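Local coordinates for protein glutathione S-transferase enzyme with thioredoxin-like domain (Xenorhabdus nematophila, PDB 4L8E) that probably acts as a dimeric glutathione transferase, binding two glutathione molecules per subunit, at residues A62-Q65 / F66-E69; N142-F145 / N146-P150; A156-R159 / Y160-S164; N172-L175 / E176-Y180. All blocks are in the same frame, centred on the assembly; numbering follows the deposited sequence.

Contact 1 of 4, residues A62-Q65 / F66-E69; sequences AGDQ and FKPE. With GSH (glutathione), chain C.
The chain rounds a tight corner here, Phe-66 N donating to Gly-63 O at 3.0 Å and Lys-67 N to Asp-64 O at 3.2 Å. Both bonds skip two residues, the spacing of a 3-10 turn. Gly-63 takes a positive phi of 80°, a backbone setting that glycine takes readily, and from there the chain passes through the turn to Lys-67, the N-cap of helix 68-73.

Gln-65 and Phe-66 run side by side. The crowded first torsion of Gln-65, 66°, followed by a bend at chi2, folds the chain back over its neighbour: Gln-65 CG stands 3.9 Å from the centroid of the Phe-66 ring, over its face in a CH-pi contact, and the amide stacks on the ring nearly in parallel. That leaves Gln-65 NE2 directed at glutathione, where it gives a nearly straight bond of 3.0 Å to O31 of the glycyl carboxylate; its other bond goes to Ile-60 O. Asp-64 and Lys-67 also point the same way, but Asp-64 OD1 and Lys-67 NZ are joined only by a long salt bridge of 3.9 Å, while Asp-64 OD2 accepts from Asp-59 N.

Glutathione is gripped further by Lys-78, Ile-79, Glu-98 and Ser-99. The corner thus forms part of the glycyl end of the glutathione site in the thioredoxin-like N-terminal domain of a glutathione transferase.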
loop_
_atom_site.group_PDB
_atom_site.type_symbol
_atom_site.label_atom_id
_atom_site.label_comp_id
_atom_site.label_asym_id
_atom_site.label_seq_id
_atom_site.Cartn_x
_atom_site.Cartn_y
_atom_site.Cartn_z
ATOM N N ALA A 62 -7.872 23.223 5.750
ATOM C CA ALA A 62 -9.180 23.878 5.662
ATOM C C ALA A 62 -10.315 22.862 5.485
ATOM O O ALA A 62 -11.490 23.228 5.509
ATOM C CB ALA A 62 -9.188 24.850 4.518
ATOM N N GLY A 63 -9.968 21.591 5.307
ATOM C CA GLY A 63 -10.979 20.580 5.063
ATOM C C GLY A 63 -11.501 20.518 3.636
ATOM O O GLY A 63 -12.574 19.976 3.396
ATOM N N ASP A 64 -10.742 21.049 2.677
ATOM C CA ASP A 64 -11.152 21.014 1.269
ATOM C C ASP A 64 -11.345 19.573 0.809
ATOM O O ASP A 64 -12.081 19.315 -0.122
ATOM C CB ASP A 64 -10.075 21.636 0.353
ATOM C CG ASP A 64 -10.055 23.169 0.351
ATOM O OD1 ASP A 64 -10.903 23.860 0.999
ATOM O OD2 ASP A 64 -9.144 23.720 -0.345
ATOM N N GLN A 65 -10.641 18.644 1.452
ATOM C CA GLN A 65 -10.679 17.228 1.076
ATOM C C GLN A 65 -12.009 16.556 1.406
ATOM O O GLN A 65 -12.216 15.404 1.042
ATOM C CB GLN A 65 -9.516 16.447 1.721
ATOM C CG GLN A 65 -9.561 16.327 3.250
ATOM C CD GLN A 65 -8.982 17.504 3.986
ATOM O OE1 GLN A 65 -9.048 18.663 3.534
ATOM N NE2 GLN A 65 -8.425 17.232 5.160
ATOM N N PHE A 66 -12.907 17.277 2.086
ATOM C CA PHE A 66 -14.232 16.742 2.406
ATOM C C PHE A 66 -15.326 17.332 1.536
ATOM O O PHE A 66 -16.501 17.000 1.694
ATOM C CB PHE A 66 -14.560 16.977 3.883
ATOM C CG PHE A 66 -13.546 16.372 4.808
ATOM C CD1 PHE A 66 -13.425 14.994 4.890
ATOM C CD2 PHE A 66 -12.719 17.170 5.579
ATOM C CE1 PHE A 66 -12.499 14.425 5.733
ATOM C CE2 PHE A 66 -11.775 16.600 6.413
ATOM C CZ PHE A 66 -11.665 15.232 6.477
ATOM N N LYS A 67 -14.953 18.206 0.612
ATOM C CA LYS A 67 -15.947 18.807 -0.278
ATOM C C LYS A 67 -16.479 17.778 -1.281
ATOM O O LYS A 67 -15.740 16.922 -1.757
ATOM C CB LYS A 67 -15.367 20.022 -0.992
ATOM C CG LYS A 67 -15.204 21.206 -0.066
ATOM C CD LYS A 67 -14.742 22.466 -0.769
ATOM C CE LYS A 67 -14.955 23.672 0.143
ATOM N NZ LYS A 67 -14.395 24.939 -0.406
ATOM N N PRO A 68 -17.776 17.845 -1.598
ATOM C CA PRO A 68 -18.374 16.801 -2.454
ATOM C C PRO A 68 -17.686 16.652 -3.809
ATOM O O PRO A 68 -17.540 15.539 -4.321
ATOM C CB PRO A 68 -19.818 17.287 -2.637
ATOM C CG PRO A 68 -20.086 18.116 -1.466
ATOM C CD PRO A 68 -18.790 18.782 -1.089
ATOM N N GLU A 69 -17.233 17.763 -4.382
ATOM C CA GLU A 69 -16.587 17.718 -5.702
ATOM C C GLU A 69 -15.263 16.950 -5.651
ATOM O O GLU A 69 -14.906 16.206 -6.576
ATOM C CB GLU A 69 -16.346 19.128 -6.252
ATOM C CG GLU A 69 -17.434 20.131 -5.939
ATOM C CD GLU A 69 -17.225 20.808 -4.594
ATOM O OE1 GLU A 69 -16.350 21.696 -4.495
ATOM O OE2 GLU A 69 -17.927 20.442 -3.632
HETATM N N1 GSH C . -2.205 6.030 1.053
HETATM C CA1 GSH C . -2.427 7.393 0.581
HETATM C C1 GSH C . -1.588 7.650 -0.642
HETATM O O11 GSH C . -1.980 8.475 -1.531
HETATM O O12 GSH C . -0.488 7.020 -0.824
HETATM C CB1 GSH C . -2.109 8.379 1.671
HETATM C CG1 GSH C . -2.468 9.807 1.294
HETATM C CD1 GSH C . -2.418 10.729 2.494
HETATM O OE1 GSH C . -2.152 10.350 3.624
HETATM N N2 GSH C . -2.748 12.091 2.237
HETATM C CA2 GSH C . -2.754 13.085 3.244
HETATM C C2 GSH C . -4.129 13.702 3.251
HETATM O O2 GSH C . -4.746 14.061 2.223
HETATM C CB2 GSH C . -1.768 14.179 2.996
HETATM S SG2 GSH C . -0.129 13.526 2.829
HETATM N N3 GSH C . -4.758 13.844 4.522
HETATM C CA3 GSH C . -6.076 14.444 4.568
HETATM C C3 GSH C . -6.882 13.837 5.660
HETATM O O31 GSH C . -7.952 14.413 5.973
HETATM O O32 GSH C . -6.497 12.774 6.234
#

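Contact 2 of 4, residues N142-F145 / N146-P150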
loop_
_atom_site.group_PDB
_atom_site.type_symbol
_atom_site.label_atom_id
_atom_site.label_comp_id
_atom_site.label_asym_id
_atom_site.label_seq_id
_atom_site.Cartn_x
_atom_site.Cartn_y
_atom_site.Cartn_z
ATOM N N ASN A 142 4.291 8.065 13.273
ATOM C CA ASN A 142 5.411 8.723 13.932
ATOM C C ASN A 142 5.197 10.230 13.895
ATOM O O ASN A 142 5.266 10.905 14.937
ATOM C CB ASN A 142 6.728 8.262 13.288
ATOM C CG ASN A 142 7.938 8.998 13.796
ATOM O OD1 ASN A 142 7.920 10.215 14.003
ATOM N ND2 ASN A 142 9.022 8.263 13.981
ATOM N N HIS A 143 4.886 10.776 12.718
ATOM C CA HIS A 143 4.624 12.218 12.618
ATOM C C HIS A 143 3.488 12.612 13.559
ATOM O O HIS A 143 3.561 13.636 14.265
ATOM C CB HIS A 143 4.235 12.608 11.183
ATOM C CG HIS A 143 5.380 12.592 10.215
ATOM N ND1 HIS A 143 5.287 13.138 8.950
ATOM C CD2 HIS A 143 6.646 12.118 10.333
ATOM C CE1 HIS A 143 6.448 12.989 8.323
ATOM N NE2 HIS A 143 7.286 12.377 9.137
ATOM N N HIS A 144 2.419 11.822 13.558
ATOM C CA HIS A 144 1.241 12.178 14.340
ATOM C C HIS A 144 1.571 12.239 15.810
ATOM O O HIS A 144 1.218 13.210 16.483
ATOM C CB HIS A 144 0.067 11.202 14.130
ATOM C CG HIS A 144 -1.112 11.514 15.002
ATOM N ND1 HIS A 144 -1.948 12.577 14.743
ATOM C CD2 HIS A 144 -1.551 10.962 16.165
ATOM C CE1 HIS A 144 -2.877 12.644 15.682
ATOM N NE2 HIS A 144 -2.650 11.687 16.564
ATOM N N PHE A 145 2.255 11.215 16.334
ATOM C CA PHE A 145 2.463 11.202 17.780
ATOM C C PHE A 145 3.544 12.181 18.245
ATOM O O PHE A 145 3.669 12.473 19.433
ATOM C CB PHE A 145 2.661 9.777 18.289
ATOM C CG PHE A 145 1.374 8.997 18.352
ATOM C CD1 PHE A 145 0.464 9.212 19.381
ATOM C CD2 PHE A 145 1.060 8.072 17.359
ATOM C CE1 PHE A 145 -0.741 8.507 19.423
ATOM C CE2 PHE A 145 -0.120 7.369 17.391
ATOM C CZ PHE A 145 -1.028 7.581 18.428
ATOM N N ASN A 146 4.302 12.728 17.303
ATOM C CA ASN A 146 5.227 13.807 17.638
ATOM C C ASN A 146 4.506 15.136 17.888
ATOM O O ASN A 146 5.141 16.115 18.259
ATOM C CB ASN A 146 6.331 13.935 16.573
ATOM C CG ASN A 146 7.458 12.920 16.783
ATOM O OD1 ASN A 146 7.772 12.558 17.918
ATOM N ND2 ASN A 146 8.066 12.462 15.693
ATOM N N ARG A 147 3.185 15.141 17.699
ATOM C CA ARG A 147 2.364 16.317 17.994
ATOM C C ARG A 147 1.948 16.344 19.458
ATOM O O ARG A 147 1.311 17.306 19.920
ATOM C CB ARG A 147 1.109 16.342 17.098
ATOM C CG ARG A 147 1.416 16.311 15.613
ATOM C CD ARG A 147 0.176 16.067 14.765
ATOM N NE ARG A 147 -0.721 17.210 14.772
ATOM C CZ ARG A 147 -0.774 18.158 13.843
ATOM N NH1 ARG A 147 0.007 18.117 12.762
ATOM N NH2 ARG A 147 -1.640 19.134 13.981
ATOM N N TYR A 148 2.338 15.309 20.205
ATOM C CA TYR A 148 1.995 15.222 21.610
ATOM C C TYR A 148 3.248 15.344 22.477
ATOM O O TYR A 148 4.370 15.050 22.041
ATOM C CB TYR A 148 1.369 13.869 21.970
ATOM C CG TYR A 148 0.167 13.352 21.195
ATOM C CD1 TYR A 148 -0.991 12.988 21.867
ATOM C CD2 TYR A 148 0.189 13.208 19.818
ATOM C CE1 TYR A 148 -2.097 12.477 21.185
ATOM C CE2 TYR A 148 -0.918 12.692 19.127
ATOM C CZ TYR A 148 -2.055 12.327 19.834
ATOM O OH TYR A 148 -3.166 11.802 19.193
ATOM N N ALA A 149 3.043 15.735 23.724
ATOM C CA ALA A 149 4.072 15.607 24.733
ATOM C C ALA A 149 4.333 14.102 24.884
ATOM O O ALA A 149 3.392 13.309 25.028
ATOM C CB ALA A 149 3.602 16.204 26.025
ATOM N N PRO A 150 5.609 13.694 24.822
ATOM C CA PRO A 150 5.934 12.260 24.827
ATOM C C PRO A 150 5.406 11.514 26.058
ATOM O O PRO A 150 5.087 10.329 25.945
ATOM C CB PRO A 150 7.466 12.252 24.846
ATOM C CG PRO A 150 7.869 13.568 24.295
ATOM C CD PRO A 150 6.807 14.537 24.697
#
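His-144 swings CG anti to its amide nitrogen (chi1 176°), while Tyr-148 holds CG anti to its carbonyl carbon (chi1 -53°), and these two settings bring the imidazole and the phenol together one turn apart. The site is the C-terminal end of helix 118-145, where the helix gives way to a type I beta turn from Phe-145 to Tyr-148.

The backbone shows the change of pitch. Asn-146 N still bonds to Asn-142 O at 3.1 Å, with a weak second share going to His-143 O; after that the span narrows to i, i+3, Arg-147 N to His-144 O at 3.0 Å and Tyr-148 N to Phe-145 O at 3.2 Å.

Three rings gather over this turn. Tyr-148 turns an edge toward the face of His-144 in an offset edge-to-face pair, planes at 73°, and Phe-145 CD1 lies over one face of the tyrosine, displaced toward its rim, 3.8 Å from Tyr-148 CE2. Phe-145 and Tyr-148 are inclined only modestly to each other but slid apart, with little overlap. Arg-147 lays its aliphatic part along His-144 O. Across the dimer interface, Tyr-155 of the second subunit meets Tyr-148 edge-to-face, and Tyr-160 of that subunit packs on Phe-145.

His-143 looks the other way, into a glutathione pocket; its ring also meets those of Trp-196 and His-202. Back in the cluster, a short hydrogen bond ties the two aromatic heads: His-144 NE2 and Tyr-148 OH stand 2.7 Å apart, and either could be the donor.

Contact 3 of 4, residues A156-R159 / Y160-S164. With GSH (glutathione), chain B.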
loop_
_atom_site.group_PDB
_atom_site.type_symbol
_atom_site.label_atom_id
_atom_site.label_comp_id
_atom_site.label_asym_id
_atom_site.label_seq_id
_atom_site.Cartn_x
_atom_site.Cartn_y
_atom_site.Cartn_z
ATOM N N ALA A 156 2.611 4.687 22.437
ATOM C CA ALA A 156 2.518 4.974 21.014
ATOM C C ALA A 156 3.839 5.501 20.472
ATOM O O ALA A 156 4.280 5.102 19.404
ATOM C CB ALA A 156 1.394 6.015 20.746
ATOM N N ILE A 157 4.472 6.408 21.200
ATOM C CA ILE A 157 5.697 6.991 20.662
ATOM C C ILE A 157 6.788 5.922 20.602
ATOM O O ILE A 157 7.524 5.846 19.625
ATOM C CB ILE A 157 6.153 8.274 21.429
ATOM C CG1 ILE A 157 7.570 8.662 21.013
ATOM C CG2 ILE A 157 6.156 8.051 22.885
ATOM C CD1 ILE A 157 7.899 10.104 21.275
ATOM N N LYS A 158 6.863 5.065 21.620
ATOM C CA LYS A 158 7.838 3.975 21.602
ATOM C C LYS A 158 7.594 3.033 20.425
ATOM O O LYS A 158 8.523 2.688 19.671
ATOM C CB LYS A 158 7.807 3.189 22.917
ATOM C CG LYS A 158 8.829 2.064 22.964
ATOM C CD LYS A 158 8.720 1.272 24.254
ATOM C CE LYS A 158 9.864 0.277 24.407
ATOM N NZ LYS A 158 11.143 0.939 24.798
ATOM N N ARG A 159 6.337 2.639 20.232
ATOM C CA ARG A 159 5.981 1.741 19.128
ATOM C C ARG A 159 6.416 2.314 17.778
ATOM O O ARG A 159 7.108 1.648 16.995
ATOM C CB ARG A 159 4.476 1.515 19.110
ATOM C CG ARG A 159 3.960 0.733 17.906
ATOM C CD ARG A 159 2.490 0.363 18.093
ATOM N NE ARG A 159 1.886 -0.292 16.926
ATOM C CZ ARG A 159 2.032 -1.579 16.608
ATOM N NH1 ARG A 159 2.783 -2.400 17.356
ATOM N NH2 ARG A 159 1.403 -2.074 15.546
ATOM N N TYR A 160 6.003 3.543 17.493
ATOM C CA TYR A 160 6.256 4.085 16.155
ATOM C C TYR A 160 7.708 4.541 15.937
ATOM O O TYR A 160 8.206 4.520 14.799
ATOM C CB TYR A 160 5.189 5.129 15.764
ATOM C CG TYR A 160 3.821 4.469 15.736
ATOM C CD1 TYR A 160 3.557 3.449 14.830
ATOM C CD2 TYR A 160 2.843 4.789 16.660
ATOM C CE1 TYR A 160 2.337 2.797 14.827
ATOM C CE2 TYR A 160 1.612 4.137 16.676
ATOM C CZ TYR A 160 1.366 3.135 15.747
ATOM O OH TYR A 160 0.168 2.445 15.753
ATOM N N THR A 161 8.379 4.938 17.012
ATOM C CA THR A 161 9.821 5.182 16.969
ATOM C C THR A 161 10.581 3.893 16.600
ATOM O O THR A 161 11.382 3.900 15.669
ATOM C CB THR A 161 10.357 5.730 18.306
ATOM O OG1 THR A 161 9.730 6.984 18.597
ATOM C CG2 THR A 161 11.869 5.920 18.251
ATOM N N GLU A 162 10.326 2.795 17.322
ATOM C CA GLU A 162 10.975 1.504 17.046
ATOM C C GLU A 162 10.652 0.983 15.650
ATOM O O GLU A 162 11.517 0.433 14.966
ATOM C CB GLU A 162 10.604 0.469 18.116
ATOM C CG GLU A 162 11.281 0.750 19.442
ATOM C CD GLU A 162 10.841 -0.186 20.532
ATOM O OE1 GLU A 162 10.052 -1.111 20.248
ATOM O OE2 GLU A 162 11.284 0.017 21.677
ATOM N N GLU A 163 9.409 1.157 15.216
ATOM C CA GLU A 163 9.022 0.722 13.872
ATOM C C GLU A 163 9.696 1.571 12.805
ATOM O O GLU A 163 10.118 1.049 11.783
ATOM C CB GLU A 163 7.495 0.736 13.724
ATOM C CG GLU A 163 6.959 0.417 12.312
ATOM C CD GLU A 163 7.328 -0.960 11.786
ATOM O OE1 GLU A 163 7.774 -1.860 12.565
ATOM O OE2 GLU A 163 7.162 -1.147 10.556
ATOM N N SER A 164 9.826 2.875 13.057
ATOM C CA SER A 164 10.514 3.755 12.116
ATOM C C SER A 164 11.955 3.275 11.950
ATOM O O SER A 164 12.471 3.208 10.833
ATOM C CB SER A 164 10.494 5.200 12.611
ATOM O OG SER A 164 9.159 5.694 12.623
HETATM N N1 GSH B . 4.900 -6.414 14.634
HETATM C CA1 GSH B . 3.510 -6.386 14.372
HETATM C C1 GSH B . 2.863 -5.362 15.263
HETATM O O11 GSH B . 3.401 -5.052 16.373
HETATM O O12 GSH B . 1.766 -4.823 14.911
HETATM C CB1 GSH B . 2.940 -7.721 14.662
HETATM C CG1 GSH B . 1.445 -7.798 14.428
HETATM C CD1 GSH B . 1.112 -7.899 12.953
HETATM O OE1 GSH B . 1.915 -8.336 12.159
HETATM N N2 GSH B . -0.195 -7.440 12.523
HETATM C CA2 GSH B . -0.582 -7.510 11.152
HETATM C C2 GSH B . -0.831 -6.088 10.672
HETATM O O2 GSH B . -1.281 -5.191 11.402
HETATM C CB2 GSH B . -1.826 -8.299 10.969
HETATM S SG2 GSH B . -1.544 -10.035 11.351
HETATM N N3 GSH B . -0.505 -5.757 9.328
HETATM C CA3 GSH B . -0.737 -4.404 8.883
HETATM C C3 GSH B . -1.004 -4.407 7.431
HETATM O O31 GSH B . -1.523 -5.420 6.897
HETATM O O32 GSH B . -0.696 -3.382 6.758
#
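Arg-159, reaching out past the ring of Tyr-160, takes the alpha-carboxylate of a glutathione end-on with two bonds: Arg-159 NH1 to O11 at 2.9 Å and NH2 to O12 at 2.8 Å, the second almost perfectly straight. This bidentate pairing stands on helix 154-175, in the helical C-terminal domain of the glutathione transferase fold, at the dimer interface. Asn-38 of the second subunit also bonds to this glutathione, and Gln-141 OE1 of that subunit is hydrogen-bonded to both Arg-159 NH2 and Tyr-160 OH.

The arginine chain is extended from CG to NE and serves as a lid on the tyrosine: Arg-159 CG sits 4.0 Å from the centroid of the Tyr-160 ring, 8° off the normal, in a CH-pi contact. The guanidinium stands steeply to the ring, with the phenol oxygen in its plane, at its edge.

Farther round the helix, Lys-158 NZ and Glu-162 OE2 form a salt bridge of 3.3 Å one turn apart. Ala-156 and Tyr-160 pack against helix 118-145, on Phe-145 and Gln-141. On another flank, Thr-161 bends its hydroxyl back to the helix, and Ile-157 O accepts twice, from Thr-161 OG1 at 2.7 Å and N at 2.9 Å, on opposite faces of its plane.

Contact 4 of 4, residues N172-L175 / E176-Y180; sequences NTQL and EKTPY
The amide of Gln-174 meets the hydroxyl of Thr-178 within its own plane: Thr-178 OG1 is just 2° out of it, and Gln-174 NE2 donates to it at 3.0 Å along a nearly straight line. Two flat groups nearby, the amide of Asn-172 and the carboxylate of Glu-176, are turned steeply against each other. The Tyr-180 ring takes part in a cation-pi contact with Lys-219.

Thr-178 holds OG1 between its backbone N and carbonyl carbon (chi1 55°), which lets the hydroxyl relay the bond: having accepted from Gln-174, Thr-178 OG1 donates to Tyr-180 O at 2.7 Å. The Gln-174 carbonyl O is used twice as well, by Lys-177 N at 2.9 Å and by Thr-178 N at 3.1 Å. A water bridges Thr-173 O and Glu-176 OE2, donating to both, the latter at 2.7 Å. A second water lies near Leu-175 O and Pro-179 O, though it cannot serve every acceptor around it.

On the apolar side Leu-175 packs on Ala-212 and Trp-216 of helix 211-221, and Leu-175 CD2 lies 3.8 Å from Tyr-180 C. Asn-172 OD1 accepts from Val-213 N on the same helix.

Helix 154-175 therefore ends with its last carbonyls mostly taken up by amides of the departing chain, with water near the others, while one threonine hydroxyl, used as acceptor and donor, ties Gln-174 near the helix end to the backbone of Tyr-180.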
loop_
_atom_site.group_PDB
_atom_site.type_symbol
_atom_site.label_atom_id
_atom_site.label_comp_id
_atom_site.label_asym_id
_atom_site.label_seq_id
_atom_site.Cartn_x
_atom_site.Cartn_y
_atom_site.Cartn_z
ATOM N N ASN A 172 17.887 0.592 4.377
ATOM C CA ASN A 172 19.338 0.681 4.289
ATOM C C ASN A 172 19.934 -0.638 3.797
ATOM O O ASN A 172 20.870 -0.664 3.000
ATOM C CB ASN A 172 19.920 1.003 5.654
ATOM C CG ASN A 172 21.373 1.364 5.591
ATOM O OD1 ASN A 172 21.730 2.482 5.206
ATOM N ND2 ASN A 172 22.240 0.432 6.011
ATOM N N THR A 173 19.401 -1.737 4.311
ATOM C CA THR A 173 19.881 -3.060 3.923
ATOM C C THR A 173 19.724 -3.268 2.412
ATOM O O THR A 173 20.633 -3.780 1.763
ATOM C CB THR A 173 19.191 -4.148 4.760
ATOM O OG1 THR A 173 19.661 -4.043 6.106
ATOM C CG2 THR A 173 19.503 -5.539 4.236
ATOM N N GLN A 174 18.589 -2.867 1.844
ATOM C CA GLN A 174 18.420 -3.012 0.406
ATOM C C GLN A 174 19.354 -2.089 -0.374
ATOM O O GLN A 174 19.907 -2.487 -1.405
ATOM C CB GLN A 174 16.964 -2.791 0.005
ATOM C CG GLN A 174 16.690 -3.011 -1.485
ATOM C CD GLN A 174 17.090 -4.391 -1.974
ATOM O OE1 GLN A 174 16.706 -5.386 -1.387
ATOM N NE2 GLN A 174 17.870 -4.454 -3.059
ATOM N N LEU A 175 19.528 -0.859 0.105
ATOM C CA LEU A 175 20.320 0.125 -0.637
ATOM C C LEU A 175 21.830 -0.168 -0.525
ATOM O O LEU A 175 22.653 0.416 -1.253
ATOM C CB LEU A 175 19.967 1.555 -0.179
ATOM C CG LEU A 175 18.548 2.015 -0.564
ATOM C CD1 LEU A 175 18.232 3.324 0.135
ATOM C CD2 LEU A 175 18.429 2.162 -2.068
ATOM N N GLU A 176 22.213 -1.058 0.398
ATOM C CA GLU A 176 23.569 -1.602 0.415
ATOM C C GLU A 176 23.804 -2.561 -0.732
ATOM O O GLU A 176 24.949 -2.821 -1.105
ATOM C CB GLU A 176 23.833 -2.351 1.723
ATOM C CG GLU A 176 24.018 -1.446 2.917
ATOM C CD GLU A 176 24.179 -2.234 4.216
ATOM O OE1 GLU A 176 24.619 -1.638 5.214
ATOM O OE2 GLU A 176 23.850 -3.441 4.223
ATOM N N LYS A 177 22.733 -3.116 -1.278
ATOM C CA LYS A 177 22.853 -4.190 -2.255
ATOM C C LYS A 177 22.717 -3.670 -3.672
ATOM O O LYS A 177 23.375 -4.159 -4.577
ATOM C CB LYS A 177 21.768 -5.234 -2.035
ATOM C CG LYS A 177 21.862 -5.938 -0.715
ATOM C CD LYS A 177 20.792 -7.006 -0.590
ATOM C CE LYS A 177 20.806 -7.609 0.790
ATOM N NZ LYS A 177 20.082 -8.894 0.784
ATOM N N THR A 178 21.833 -2.701 -3.843
ATOM C CA THR A 178 21.513 -2.140 -5.150
ATOM C C THR A 178 21.535 -0.620 -5.084
ATOM O O THR A 178 21.170 -0.036 -4.073
ATOM C CB THR A 178 20.099 -2.606 -5.640
ATOM O OG1 THR A 178 19.090 -2.287 -4.671
ATOM C CG2 THR A 178 20.052 -4.109 -5.894
ATOM N N PRO A 179 21.905 0.045 -6.192
ATOM C CA PRO A 179 22.025 1.508 -6.134
ATOM C C PRO A 179 20.702 2.240 -5.912
ATOM O O PRO A 179 20.687 3.272 -5.248
ATOM C CB PRO A 179 22.650 1.869 -7.494
ATOM C CG PRO A 179 22.514 0.675 -8.342
ATOM C CD PRO A 179 22.485 -0.512 -7.424
ATOM N N TYR A 180 19.615 1.705 -6.452
ATOM C CA TYR A 180 18.265 2.225 -6.218
ATOM C C TYR A 180 17.438 1.125 -5.552
ATOM O O TYR A 180 17.919 -0.001 -5.410
ATOM C CB TYR A 180 17.662 2.710 -7.527
ATOM C CG TYR A 180 18.388 3.914 -8.051
ATOM C CD1 TYR A 180 18.092 5.182 -7.584
ATOM C CD2 TYR A 180 19.413 3.783 -8.989
ATOM C CE1 TYR A 180 18.785 6.288 -8.055
ATOM C CE2 TYR A 180 20.103 4.879 -9.456
ATOM C CZ TYR A 180 19.764 6.129 -8.995
ATOM O OH TYR A 180 20.462 7.210 -9.445
HETATM O O HOH W 1 22.661 -5.395 2.727
HETATM O O HOH W 2 22.087 2.636 -2.689
#

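The four contacts come in series along the chain, 1 through 4. Contact 1 lies in the thioredoxin-like domain, in the turn between strand 54-57 and helix 68-73; the others lie in the helical part. Contacts 2 and 3, centres about 10 Å apart, do touch: the end of helix 118-145 and the start of helix 154-175 meet through Asn-142 with Ser-164 and Phe-145 with Ala-156 and Tyr-160, and both reach the second subunit. Contact 4 closes the far end of helix 154-175, about 23 Å from contact 3 and 40 Å from contact 1, centre to centre. Different glutathione molecules are met by contacts 1 and 3, and His-143 of contact 2 lines a glutathione pocket.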